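Local coordinates for protein enoyl-CoA hydratase subunit II (Geobacillus kaustophilus, PDB 2EJ5) that probably catalyses the addition of water to enoyl-CoA thioesters in phenylacetic acid breakdown, as a trimeric member of the crotonase family, at residues A[94-99]-A[202-207]; A[88-93]-A[113-118]; A[208-213]-A[227-232]; A[5-10]-A[40-45]; A[51-54]-A[59-62]. All coordinates share one frame; numbering follows the deposited sequence. Where two conformers were deposited one is given.

Contact 1 of 5, residues A[94-99]-A[202-207]; sequences EKPVVA and KAIGLI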
# COMPACT_ATOMS: atom_id res chain seq x y z
N GLU A 94 -6.41 -1.21 21.88
CA GLU A 94 -6.60 0.19 21.51
C GLU A 94 -5.72 1.16 22.31
O GLU A 94 -6.16 2.26 22.66
CB GLU A 94 -8.03 0.65 21.80
CG GLU A 94 -9.21 -0.25 21.47
CD GLU A 94 -9.59 -0.15 20.04
OE1 GLU A 94 -8.62 0.05 19.30
OE2 GLU A 94 -10.78 -0.27 19.64
N LYS A 95 -4.55 0.71 22.75
CA LYS A 95 -3.58 1.62 23.34
C LYS A 95 -2.42 1.52 22.36
O LYS A 95 -2.30 0.49 21.69
CB LYS A 95 -3.11 1.10 24.71
CG LYS A 95 -4.25 0.80 25.75
CD LYS A 95 -4.46 1.91 26.68
CE LYS A 95 -5.64 1.68 27.65
NZ LYS A 95 -5.13 1.00 28.88
N PRO A 96 -1.57 2.57 22.30
CA PRO A 96 -0.44 2.45 21.40
C PRO A 96 0.57 1.43 21.89
O PRO A 96 0.80 1.29 23.11
CB PRO A 96 0.15 3.89 21.34
CG PRO A 96 -0.18 4.51 22.67
CD PRO A 96 -1.58 3.88 23.02
N VAL A 97 1.17 0.73 20.95
CA VAL A 97 2.11 -0.34 21.27
C VAL A 97 3.36 -0.13 20.46
O VAL A 97 3.34 -0.09 19.21
CB VAL A 97 1.52 -1.76 20.96
CG1 VAL A 97 2.48 -2.84 21.37
CG2 VAL A 97 0.16 -1.95 21.64
N VAL A 98 4.46 0.03 21.19
CA VAL A 98 5.74 0.19 20.57
C VAL A 98 6.52 -1.11 20.66
O VAL A 98 6.71 -1.65 21.75
CB VAL A 98 6.57 1.29 21.35
CG1 VAL A 98 7.89 1.52 20.65
CG2 VAL A 98 5.74 2.58 21.49
N ALA A 99 6.99 -1.61 19.52
CA ALA A 99 7.99 -2.69 19.50
C ALA A 99 9.36 -2.03 19.62
O ALA A 99 9.77 -1.31 18.72
CB ALA A 99 7.90 -3.48 18.22
N LYS A 202 -7.48 7.99 24.36
CA LYS A 202 -8.78 7.55 23.80
C LYS A 202 -8.88 7.87 22.31
O LYS A 202 -9.44 7.11 21.54
CB LYS A 202 -9.97 8.19 24.50
CG LYS A 202 -10.24 7.66 25.95
CD LYS A 202 -10.63 6.17 26.02
CE LYS A 202 -11.19 5.77 27.39
NZ LYS A 202 -10.77 6.70 28.44
N ALA A 203 -8.35 9.02 21.90
CA ALA A 203 -8.28 9.35 20.46
C ALA A 203 -7.35 8.39 19.75
O ALA A 203 -7.64 7.99 18.63
CB ALA A 203 -7.86 10.78 20.23
N ILE A 204 -6.26 8.01 20.40
CA ILE A 204 -5.30 7.05 19.79
C ILE A 204 -5.98 5.67 19.61
O ILE A 204 -5.80 5.02 18.59
CB ILE A 204 -4.00 6.90 20.61
CG1 ILE A 204 -3.19 8.23 20.56
CG2 ILE A 204 -3.12 5.72 20.07
CD1 ILE A 204 -2.02 8.24 21.55
N GLY A 205 -6.75 5.23 20.60
CA GLY A 205 -7.47 3.95 20.44
C GLY A 205 -8.48 3.97 19.31
O GLY A 205 -8.61 2.98 18.54
N LEU A 206 -9.20 5.08 19.18
CA LEU A 206 -10.18 5.27 18.12
C LEU A 206 -9.53 5.36 16.72
O LEU A 206 -10.09 4.89 15.71
CB LEU A 206 -11.00 6.54 18.42
CG LEU A 206 -12.04 6.41 19.58
CD1 LEU A 206 -12.64 7.72 19.95
CD2 LEU A 206 -13.12 5.37 19.33
N ILE A 207 -8.35 5.96 16.64
CA ILE A 207 -7.67 5.94 15.35
C ILE A 207 -7.20 4.51 14.98
O ILE A 207 -7.31 4.11 13.79
CB ILE A 207 -6.54 7.00 15.21
CG1 ILE A 207 -5.24 6.51 15.80
CG2 ILE A 207 -6.98 8.38 15.67
CD1 ILE A 207 -4.38 5.90 14.70

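Contact 2 of 5, residues A[88-93]-A[113-118]; sequences KALHHL and ALACDF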
# COMPACT_ATOMS: atom_id res chain seq x y z
N LYS A 88 -4.68 -11.81 18.09
CA LYS A 88 -6.00 -11.15 18.17
C LYS A 88 -6.03 -10.15 19.31
O LYS A 88 -6.61 -9.07 19.16
CB LYS A 88 -7.15 -12.15 18.35
CG LYS A 88 -7.30 -13.09 17.17
CD LYS A 88 -8.52 -13.95 17.35
CE LYS A 88 -8.85 -14.58 16.04
NZ LYS A 88 -9.74 -15.78 16.23
N ALA A 89 -5.44 -10.52 20.46
CA ALA A 89 -5.35 -9.56 21.57
C ALA A 89 -4.57 -8.31 21.12
O ALA A 89 -4.99 -7.19 21.38
CB ALA A 89 -4.67 -10.18 22.81
N LEU A 90 -3.43 -8.50 20.47
CA LEU A 90 -2.65 -7.34 20.00
C LEU A 90 -3.46 -6.53 19.02
O LEU A 90 -3.52 -5.32 19.09
CB LEU A 90 -1.31 -7.79 19.41
CG LEU A 90 -0.28 -6.76 18.92
CD1 LEU A 90 0.02 -5.68 19.99
CD2 LEU A 90 1.00 -7.50 18.47
N HIS A 91 -4.12 -7.22 18.10
CA HIS A 91 -4.80 -6.57 16.98
C HIS A 91 -5.99 -5.75 17.49
O HIS A 91 -6.30 -4.70 16.94
CB HIS A 91 -5.19 -7.64 15.94
CG HIS A 91 -5.86 -7.10 14.72
ND1 HIS A 91 -7.21 -6.83 14.67
CD2 HIS A 91 -5.36 -6.75 13.51
CE1 HIS A 91 -7.52 -6.36 13.47
NE2 HIS A 91 -6.42 -6.29 12.75
N HIS A 92 -6.63 -6.20 18.56
CA HIS A 92 -7.76 -5.46 19.11
C HIS A 92 -7.37 -4.46 20.21
O HIS A 92 -8.19 -3.68 20.60
CB HIS A 92 -8.87 -6.40 19.62
CG HIS A 92 -9.46 -7.27 18.54
ND1 HIS A 92 -8.75 -8.26 17.90
CD2 HIS A 92 -10.71 -7.31 18.01
CE1 HIS A 92 -9.52 -8.87 17.01
NE2 HIS A 92 -10.72 -8.31 17.07
N LEU A 93 -6.13 -4.49 20.69
CA LEU A 93 -5.69 -3.54 21.71
C LEU A 93 -5.67 -2.09 21.19
O LEU A 93 -4.96 -1.79 20.21
CB LEU A 93 -4.30 -3.95 22.24
CG LEU A 93 -3.58 -3.10 23.30
CD1 LEU A 93 -4.46 -2.93 24.57
CD2 LEU A 93 -2.28 -3.74 23.63
N ALA A 113 6.80 -7.92 15.77
CA ALA A 113 7.24 -6.53 15.57
C ALA A 113 6.39 -5.79 14.51
O ALA A 113 6.00 -4.63 14.69
CB ALA A 113 8.73 -6.48 15.23
N LEU A 114 6.06 -6.49 13.42
CA LEU A 114 5.25 -5.89 12.35
C LEU A 114 3.84 -5.57 12.82
O LEU A 114 3.19 -4.66 12.26
CB LEU A 114 5.18 -6.88 11.17
CG LEU A 114 6.47 -7.34 10.51
CD1 LEU A 114 6.16 -8.30 9.32
CD2 LEU A 114 7.31 -6.12 10.02
N ALA A 115 3.33 -6.32 13.80
CA ALA A 115 1.97 -6.11 14.32
C ALA A 115 1.85 -4.91 15.28
O ALA A 115 0.73 -4.47 15.61
CB ALA A 115 1.40 -7.39 14.99
N CYS A 116 2.99 -4.40 15.75
CA CYS A 116 2.98 -3.24 16.65
C CYS A 116 2.79 -1.95 15.87
O CYS A 116 2.95 -1.94 14.67
CB CYS A 116 4.27 -3.19 17.48
SG CYS A 116 4.34 -4.63 18.63
N ASP A 117 2.46 -0.86 16.57
CA ASP A 117 2.15 0.42 15.91
C ASP A 117 3.41 1.20 15.50
O ASP A 117 3.41 1.90 14.46
CB ASP A 117 1.30 1.32 16.84
CG ASP A 117 0.04 0.62 17.33
OD1 ASP A 117 -0.71 0.07 16.48
OD2 ASP A 117 -0.21 0.64 18.55
N PHE A 118 4.45 1.11 16.32
CA PHE A 118 5.73 1.74 16.06
C PHE A 118 6.82 0.71 16.29
O PHE A 118 6.64 -0.18 17.15
CB PHE A 118 5.96 2.92 17.03
CG PHE A 118 4.87 3.96 17.00
CD1 PHE A 118 4.90 5.00 16.04
CD2 PHE A 118 3.84 3.94 17.93
CE1 PHE A 118 3.92 5.98 15.99
CE2 PHE A 118 2.85 4.93 17.90
CZ PHE A 118 2.89 5.96 16.93

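Contact 3 of 5, residues A[208-213]-A[227-232]; sequences KRLLRE and AECQRI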
# COMPACT_ATOMS: atom_id res chain seq x y z
N LYS A 208 -6.75 3.73 15.95
CA LYS A 208 -6.45 2.33 15.68
C LYS A 208 -7.71 1.57 15.25
O LYS A 208 -7.65 0.68 14.38
CB LYS A 208 -5.83 1.69 16.91
CG LYS A 208 -4.38 2.06 17.10
CD LYS A 208 -3.81 1.48 18.38
CE LYS A 208 -3.60 -0.08 18.27
NZ LYS A 208 -2.42 -0.61 19.07
N ARG A 209 -8.84 1.90 15.87
CA ARG A 209 -10.12 1.28 15.51
C ARG A 209 -10.44 1.62 14.05
O ARG A 209 -10.80 0.73 13.25
CB ARG A 209 -11.25 1.75 16.44
CG ARG A 209 -12.55 0.96 16.31
CD ARG A 209 -13.65 1.46 17.30
NE ARG A 209 -13.24 1.35 18.70
CZ ARG A 209 -13.96 1.82 19.73
NH1 ARG A 209 -15.12 2.42 19.50
NH2 ARG A 209 -13.53 1.72 20.98
N LEU A 210 -10.27 2.90 13.70
CA LEU A 210 -10.55 3.35 12.36
C LEU A 210 -9.58 2.79 11.33
O LEU A 210 -9.95 2.61 10.19
CB LEU A 210 -10.59 4.89 12.29
CG LEU A 210 -11.81 5.58 12.90
CD1 LEU A 210 -11.64 7.09 12.77
CD2 LEU A 210 -13.09 5.12 12.19
N LEU A 211 -8.31 2.59 11.70
CA LEU A 211 -7.35 1.96 10.77
C LEU A 211 -7.75 0.52 10.45
O LEU A 211 -7.57 0.07 9.34
CB LEU A 211 -5.91 2.02 11.29
CG LEU A 211 -5.28 3.45 11.18
CD1 LEU A 211 -4.01 3.50 11.94
CD2 LEU A 211 -5.05 3.91 9.68
N ARG A 212 -8.30 -0.18 11.44
CA ARG A 212 -8.91 -1.50 11.26
C ARG A 212 -10.11 -1.40 10.33
O ARG A 212 -10.19 -2.16 9.35
CB ARG A 212 -9.32 -2.12 12.61
CG ARG A 212 -8.15 -2.81 13.33
CD ARG A 212 -8.34 -3.01 14.86
NE ARG A 212 -9.71 -3.28 15.33
CZ ARG A 212 -10.24 -2.78 16.45
NH1 ARG A 212 -9.55 -1.94 17.25
NH2 ARG A 212 -11.49 -3.11 16.77
N GLU A 213 -11.00 -0.44 10.59
CA GLU A 213 -12.18 -0.24 9.70
C GLU A 213 -11.74 0.04 8.25
O GLU A 213 -12.29 -0.52 7.29
CB GLU A 213 -13.08 0.90 10.18
CG GLU A 213 -13.83 0.62 11.49
CD GLU A 213 -14.93 -0.45 11.40
OE1 GLU A 213 -15.31 -0.91 10.29
OE2 GLU A 213 -15.44 -0.82 12.47
N ALA A 227 -17.61 8.86 11.73
CA ALA A 227 -18.49 9.82 12.40
C ALA A 227 -18.82 9.36 13.81
O ALA A 227 -18.78 10.14 14.76
CB ALA A 227 -19.79 10.01 11.58
N GLU A 228 -19.09 8.06 13.96
CA GLU A 228 -19.28 7.49 15.31
C GLU A 228 -18.04 7.64 16.22
O GLU A 228 -18.18 7.99 17.39
CB GLU A 228 -19.73 6.02 15.22
CG GLU A 228 -20.11 5.38 16.58
CD GLU A 228 -21.01 6.27 17.49
OE1 GLU A 228 -21.97 6.93 16.98
OE2 GLU A 228 -20.76 6.30 18.71
N CYS A 229 -16.85 7.37 15.69
CA CYS A 229 -15.61 7.54 16.48
C CYS A 229 -15.38 8.96 16.96
O CYS A 229 -14.90 9.16 18.08
CB CYS A 229 -14.39 7.06 15.70
SG CYS A 229 -14.42 5.29 15.58
N GLN A 230 -15.74 9.92 16.12
CA GLN A 230 -15.51 11.32 16.39
C GLN A 230 -16.54 11.85 17.39
O GLN A 230 -16.21 12.75 18.12
CB GLN A 230 -15.58 12.17 15.12
CG GLN A 230 -14.93 13.56 15.26
CD GLN A 230 -13.43 13.46 15.35
OE1 GLN A 230 -12.85 12.86 16.30
NE2 GLN A 230 -12.76 14.02 14.35
N ARG A 231 -17.78 11.32 17.37
CA ARG A 231 -18.78 11.66 18.41
C ARG A 231 -18.21 11.27 19.75
O ARG A 231 -18.19 12.10 20.67
CB ARG A 231 -20.15 10.99 18.15
CG ARG A 231 -21.24 11.31 19.18
CD ARG A 231 -22.41 10.34 19.10
NE ARG A 231 -22.03 8.99 19.53
CZ ARG A 231 -22.00 8.57 20.80
NH1 ARG A 231 -22.33 9.38 21.80
NH2 ARG A 231 -21.61 7.31 21.05
N ILE A 232 -17.66 10.07 19.83
CA ILE A 232 -16.95 9.60 21.04
C ILE A 232 -15.72 10.47 21.43
O ILE A 232 -15.63 10.91 22.59
CB ILE A 232 -16.52 8.08 20.98
CG1 ILE A 232 -17.75 7.17 20.73
CG2 ILE A 232 -15.76 7.66 22.27
CD1 ILE A 232 -17.44 5.83 20.01

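Contact 4 of 5, residues A[5-10]-A[40-45]; sequences IRYEVK and KQAGAD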
# COMPACT_ATOMS: atom_id res chain seq x y z
N ILE A 5 7.66 -13.89 30.62
CA ILE A 5 7.72 -12.45 30.37
C ILE A 5 7.75 -11.70 31.69
O ILE A 5 7.46 -12.27 32.77
CB ILE A 5 6.51 -11.96 29.53
CG1 ILE A 5 5.25 -11.89 30.39
CG2 ILE A 5 6.31 -12.84 28.25
CD1 ILE A 5 4.13 -11.11 29.78
N ARG A 6 8.07 -10.42 31.57
CA ARG A 6 8.03 -9.45 32.66
C ARG A 6 7.03 -8.39 32.23
O ARG A 6 7.04 -7.92 31.08
CB ARG A 6 9.44 -8.88 32.89
CG ARG A 6 9.68 -8.19 34.24
CD ARG A 6 11.22 -8.10 34.52
NE ARG A 6 11.90 -7.17 33.62
CZ ARG A 6 13.09 -7.38 33.06
NH1 ARG A 6 13.77 -8.50 33.29
NH2 ARG A 6 13.60 -6.46 32.25
N TYR A 7 6.12 -8.06 33.15
CA TYR A 7 5.14 -7.04 32.93
C TYR A 7 5.25 -6.07 34.09
O TYR A 7 5.07 -6.46 35.24
CB TYR A 7 3.73 -7.66 32.87
CG TYR A 7 2.63 -6.66 32.63
CD1 TYR A 7 2.35 -6.16 31.34
CD2 TYR A 7 1.84 -6.22 33.69
CE1 TYR A 7 1.33 -5.24 31.14
CE2 TYR A 7 0.84 -5.29 33.49
CZ TYR A 7 0.57 -4.81 32.21
OH TYR A 7 -0.46 -3.91 32.04
N GLU A 8 5.58 -4.83 33.77
CA GLU A 8 5.82 -3.80 34.77
C GLU A 8 5.27 -2.48 34.24
O GLU A 8 5.64 -2.06 33.15
CB GLU A 8 7.33 -3.71 35.00
CG GLU A 8 7.75 -3.01 36.28
CD GLU A 8 9.26 -3.03 36.48
OE1 GLU A 8 9.95 -4.00 36.04
OE2 GLU A 8 9.77 -2.06 37.09
N VAL A 9 4.36 -1.87 34.98
CA VAL A 9 3.92 -0.52 34.66
C VAL A 9 4.89 0.48 35.35
O VAL A 9 5.10 0.42 36.57
CB VAL A 9 2.43 -0.28 35.05
CG1 VAL A 9 1.98 1.15 34.72
CG2 VAL A 9 1.51 -1.28 34.34
N LYS A 10 5.51 1.35 34.55
CA LYS A 10 6.36 2.42 35.07
C LYS A 10 5.80 3.74 34.56
O LYS A 10 5.84 4.04 33.36
CB LYS A 10 7.80 2.22 34.66
CG LYS A 10 8.47 1.02 35.37
CD LYS A 10 9.79 0.63 34.76
CE LYS A 10 10.73 1.81 34.64
NZ LYS A 10 11.41 2.17 35.93
N LYS A 40 -4.18 -7.97 27.35
CA LYS A 40 -5.57 -7.71 27.72
C LYS A 40 -5.59 -6.90 29.03
O LYS A 40 -6.42 -6.02 29.19
CB LYS A 40 -6.37 -9.04 27.85
CG LYS A 40 -6.49 -9.86 26.53
CD LYS A 40 -7.10 -11.25 26.76
CE LYS A 40 -7.43 -11.97 25.43
NZ LYS A 40 -8.05 -13.38 25.58
N GLN A 41 -4.63 -7.17 29.91
CA GLN A 41 -4.44 -6.45 31.19
C GLN A 41 -4.18 -4.96 30.88
O GLN A 41 -4.94 -4.08 31.30
CB GLN A 41 -3.25 -7.08 31.92
CG GLN A 41 -2.96 -6.65 33.37
CD GLN A 41 -2.03 -7.66 34.11
OE1 GLN A 41 -1.70 -8.75 33.57
NE2 GLN A 41 -1.61 -7.31 35.34
N ALA A 42 -3.13 -4.72 30.08
CA ALA A 42 -2.81 -3.36 29.62
C ALA A 42 -3.99 -2.64 28.99
O ALA A 42 -4.23 -1.46 29.26
CB ALA A 42 -1.61 -3.40 28.67
N GLY A 43 -4.75 -3.34 28.15
CA GLY A 43 -5.96 -2.77 27.56
C GLY A 43 -7.03 -2.40 28.58
O GLY A 43 -7.76 -1.43 28.38
N ALA A 44 -7.12 -3.15 29.68
CA ALA A 44 -8.22 -2.94 30.66
C ALA A 44 -7.84 -1.95 31.75
O ALA A 44 -8.73 -1.40 32.42
CB ALA A 44 -8.70 -4.28 31.27
N ASP A 45 -6.53 -1.71 31.90
CA ASP A 45 -5.99 -0.82 32.92
C ASP A 45 -6.03 0.65 32.49
O ASP A 45 -5.28 1.06 31.59
CB ASP A 45 -4.55 -1.24 33.21
CG ASP A 45 -3.97 -0.57 34.48
OD1 ASP A 45 -4.51 0.45 34.97
OD2 ASP A 45 -2.95 -1.07 34.96
O HOH W 1 -1.70 -3.13 34.47

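Contact 5 of 5, residues A[51-54]-A[59-62]; sequences VVIT and AFCA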
# COMPACT_ATOMS: atom_id res chain seq x y z
N VAL A 51 2.06 0.88 25.60
CA VAL A 51 2.67 -0.41 25.86
C VAL A 51 3.97 -0.50 25.13
O VAL A 51 4.07 -0.10 23.97
CB VAL A 51 1.75 -1.62 25.45
CG1 VAL A 51 2.46 -2.96 25.71
CG2 VAL A 51 0.45 -1.58 26.23
N VAL A 52 4.99 -1.04 25.80
CA VAL A 52 6.24 -1.31 25.12
C VAL A 52 6.51 -2.79 25.17
O VAL A 52 6.52 -3.39 26.24
CB VAL A 52 7.45 -0.53 25.75
CG1 VAL A 52 8.79 -0.87 25.02
CG2 VAL A 52 7.18 0.96 25.71
N ILE A 53 6.77 -3.39 24.02
CA ILE A 53 7.25 -4.79 23.97
C ILE A 53 8.72 -4.78 23.55
O ILE A 53 9.10 -4.17 22.54
CB ILE A 53 6.41 -5.61 22.95
CG1 ILE A 53 4.92 -5.48 23.30
CG2 ILE A 53 6.96 -7.04 22.80
CD1 ILE A 53 3.92 -6.29 22.42
N THR A 54 9.56 -5.45 24.34
CA THR A 54 10.98 -5.53 24.07
C THR A 54 11.49 -6.89 24.54
O THR A 54 10.76 -7.60 25.23
CB THR A 54 11.75 -4.38 24.78
OG1 THR A 54 13.05 -4.28 24.22
CG2 THR A 54 11.86 -4.60 26.27
N ALA A 59 18.71 -10.40 22.04
CA ALA A 59 17.75 -10.46 20.93
C ALA A 59 16.39 -9.87 21.30
O ALA A 59 16.07 -9.77 22.49
CB ALA A 59 17.59 -11.91 20.44
N PHE A 60 15.59 -9.49 20.28
CA PHE A 60 14.19 -9.13 20.52
C PHE A 60 13.37 -10.44 20.72
O PHE A 60 12.81 -10.70 21.80
CB PHE A 60 13.66 -8.23 19.38
CG PHE A 60 12.17 -7.94 19.43
CD1 PHE A 60 11.65 -6.96 20.28
CD2 PHE A 60 11.27 -8.65 18.60
CE1 PHE A 60 10.27 -6.68 20.33
CE2 PHE A 60 9.90 -8.38 18.63
CZ PHE A 60 9.39 -7.36 19.50
N CYS A 61 13.34 -11.27 19.68
CA CYS A 61 12.56 -12.54 19.67
C CYS A 61 12.92 -13.37 18.44
O CYS A 61 12.71 -12.93 17.28
CB CYS A 61 11.07 -12.26 19.72
SG CYS A 61 9.99 -13.76 19.73
N ALA A 62 13.47 -14.57 18.66
CA ALA A 62 13.87 -15.42 17.56
C ALA A 62 12.70 -16.23 16.95
O ALA A 62 12.92 -17.06 16.06
CB ALA A 62 15.04 -16.33 17.96

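Contact 1 of 5, residues A[94-99]-A[202-207]
Glu94 and Pro96, on the run-in to strand 97-101 of the crotonase-fold core, lie against Gly205 and Ile204 of helix 201-216, one of the helices at the C-terminal end of the chain. The backbones come very close, with Glu94 CA 4.0 Å from Gly205 CA. Only a residue without a side chain fits there, since a CB on Gly205 would sit about 2.6 Å from Glu94 O. Glu94 CB instead rests on Gly205 CA at 3.6 Å. Beyond CB the glutamate keeps CG beside its backbone N (chi1 -43°) and bends at chi2 (-82°), which carries the carboxylate along the helix surface. Glu94 OE1 ends 3.0 Å from Gly205 O, a pairing of two acceptors that gives no bond. Two arginines probably offset this poor approach by neutralising the carboxylate: OE1 is salt-bridged to Arg212 and OE2 to Arg209, both further along the same helix. Shortening Glu94 to an alanine would take the carboxylate away, and Arg209 and Arg212 would probably be left without their shared acid and freer to turn. The apolar half is simpler. The rigid ring of Pro96 meets the Ile204 CG2 methyl, CD at 3.8 Å, the two side chains crossing at about a right angle; Ile204 also touches Ile132 of a second subunit. A buried glycine, with an ion-paired acid beside it, here lets a helix pack closely against the loop that leads into a core strand of the crotonase fold.

Contact 2 of 5, residues A[88-93]-A[113-118]
Leu90, in the last turn of helix 75-92, looks across at Ala115, in segment 113-118. The first segment stays helical up to His92 and opens at Leu93. The second is extended at Cys116 (psi 165°), on its way to strand 118-122. The meeting of side chains is small and apolar. With CG anti to the backbone N (chi1 -177°), Leu90 extends its CD2 methyl to Ala115 CB, 3.5 Å away, while Leu90 CG passes 4.1 Å from Ala115 O. The Cys116 SG touches the same methyl loosely, at 4.4 Å. A branched leucine suits this place, as it also packs on Val97 and Leu39, and alanine is short enough to let it close in. In relatives with the crotonase fold, the helix corresponding to 108-115 begins near the oxyanion hole, so this contact probably lies at the end of the helix remote from it. On the outer side of helix 75-92, Lys88 O accepts two bonds: His92 N at 2.9 Å and His92 ND1 at 2.6 Å reach it from opposite faces of its carbonyl plane, which fixes the turn of that imidazole. The neighbouring His91 ring stacks on Phe219 of a third subunit.

Contact 3 of 5, residues A[208-213]-A[227-232]
Leu210 reaches from helix 208-213 toward Cys229 of helix 227-232, and its branches can be followed outward from CB. The CB itself points at the other helix, and CG lies beside the backbone N (chi1 -74°), anti to the carbonyl carbon. Leu210 CG comes within 3.8 Å of Cys229 SG. The fork then lies against the cysteine's CB-SG bond: CD1 is 4.0 Å from Cys229 CB, while CD2 meets the sulfur at 3.6 Å. A compact, polarisable thiol packs well against the leucine methyls. The two helices form an antiparallel helical hairpin, with segment axes 10.8 Å apart at 177°; at that spacing the side chains, not the backbones, make the contact. Such C-terminal helices typically contribute to trimer assembly in crotonase relatives, and here Gln230 NE2 donates to Asp139 and to Val137 O of a second subunit. At the rim, Arg209 bends at chi3 and passes Ile232 at about a right angle, NH1 4.2 Å from CD1, while its NE is salt-bridged to Glu94. Within helix 227-232, Arg231 grips OE2 of Glu228, three residues earlier, side-on with NE and NH2, the NH2 bond measuring 2.7 Å and lying in the guanidinium plane.

Contact 4 of 5, residues A[5-10]-A[40-45]
Tyr7, Gln41 and Ala42 carry most of the buried surface where strand 5-10, at the edge of the main sheet, meets the last turn of helix 29-44. The tyrosine holds its ring out from the strand, its chi1 of -180° setting CG opposite the backbone N, which carries the ring across to the helix. Gln41 crosses it at a slant: the extended side chain brings NE2 to 3.7 Å from Tyr7 CE2, and the amide plane is tilted 38° from the ring, not stacked flat on it. The amide's oxygen has its own partner, since Gln41 OE1 accepts a hydrogen bond from Tyr2 OH. Ala42 meets the other end of the tyrosine. Its CB lies near the ring plane, 3.6 Å from Tyr7 OH, and its smallness lets the phenol come right up to the helix backbone. Tyr7 OH is also 3.4 Å from Ala42 N, but the angle is too poor for a bond. A water in the ring plane serves the hydroxyl, 2.8 Å from Tyr7 OH, and donates to Asp45 OD2, whose sister oxygen OD1 accepts from Asn47 N. A phenylalanine in place of Tyr7 would keep the ring but lack the hydroxyl, and the water would probably be left held by Asp45 alone, among the partners described. The ring thus packs on a glutamine side chain and an alanine, while the hydroxyl, not bonded to Ala42 N, is satisfied through water by Asp45 just after the helix.

Contact 5 of 5, residues A[51-54]-A[59-62]
Phe60 turns the edge of its ring to Ile53 O, and the strand answers with backbone as much as with side chain. A chi1 of 172° swings the ring away from the phenylalanine's own N and back against the end of the strand, edge first. Phe60 CE1 lies 3.5 Å from Ile53 O, and that oxygen sits in the plane of the ring. An aromatic edge carries slightly positive hydrogens, so this approach is consistent with a weak C-H to oxygen attraction. Ile53 meets the ring at a slant. Its CG2 branch, set beside the carbonyl carbon, comes 4.1 Å from Phe60 CZ, while its longer branch leads away from the ring, and the side chain also packs on Leu112. Thr54 takes part through its backbone: CA lies oblique to the ring, 4.0 Å from Phe60 CE1, whereas the hydroxyl turns off to bond Ala100 O. A flat, apolar ring suits this place, because its edge can meet a carbonyl while its rim also packs on a methyl. In crotonases the loop after this strand usually supplies one oxyanion-hole amide, so Phe60 probably anchors that loop against the sheet. Around it, Phe60 packs on Val101 of strand 97-101 and Ala113 of helix 108-115, while strand 50-55 runs between strands 13-18 and 97-101.

Contacts 1, 4 and 5 all reach the main sheet: contacts 1 and 5 use neighbouring strands, 97-101 and 50-55, joined by Val98 N to Val51 O at 2.8 Å, and Lys95 NZ reaches Ala42 O of contact 4 at 2.7 Å. Lys208 of contact 3 ties helix 201-216 back to the core, its NZ 2.6 Å from Asp117 OD2 of contact 2 and 2.8 Å from Lys95 O of contact 1. Contact 5 probably borders the oxyanion-hole region, as in related crotonases; contact 2 lies at the other end of helix 108-115, its centre about 12 Å from that of contact 5. Contact 3 is peripheral, its centre about 28 Å from that of contact 5; like contacts 1 and 2, it touches a second subunit.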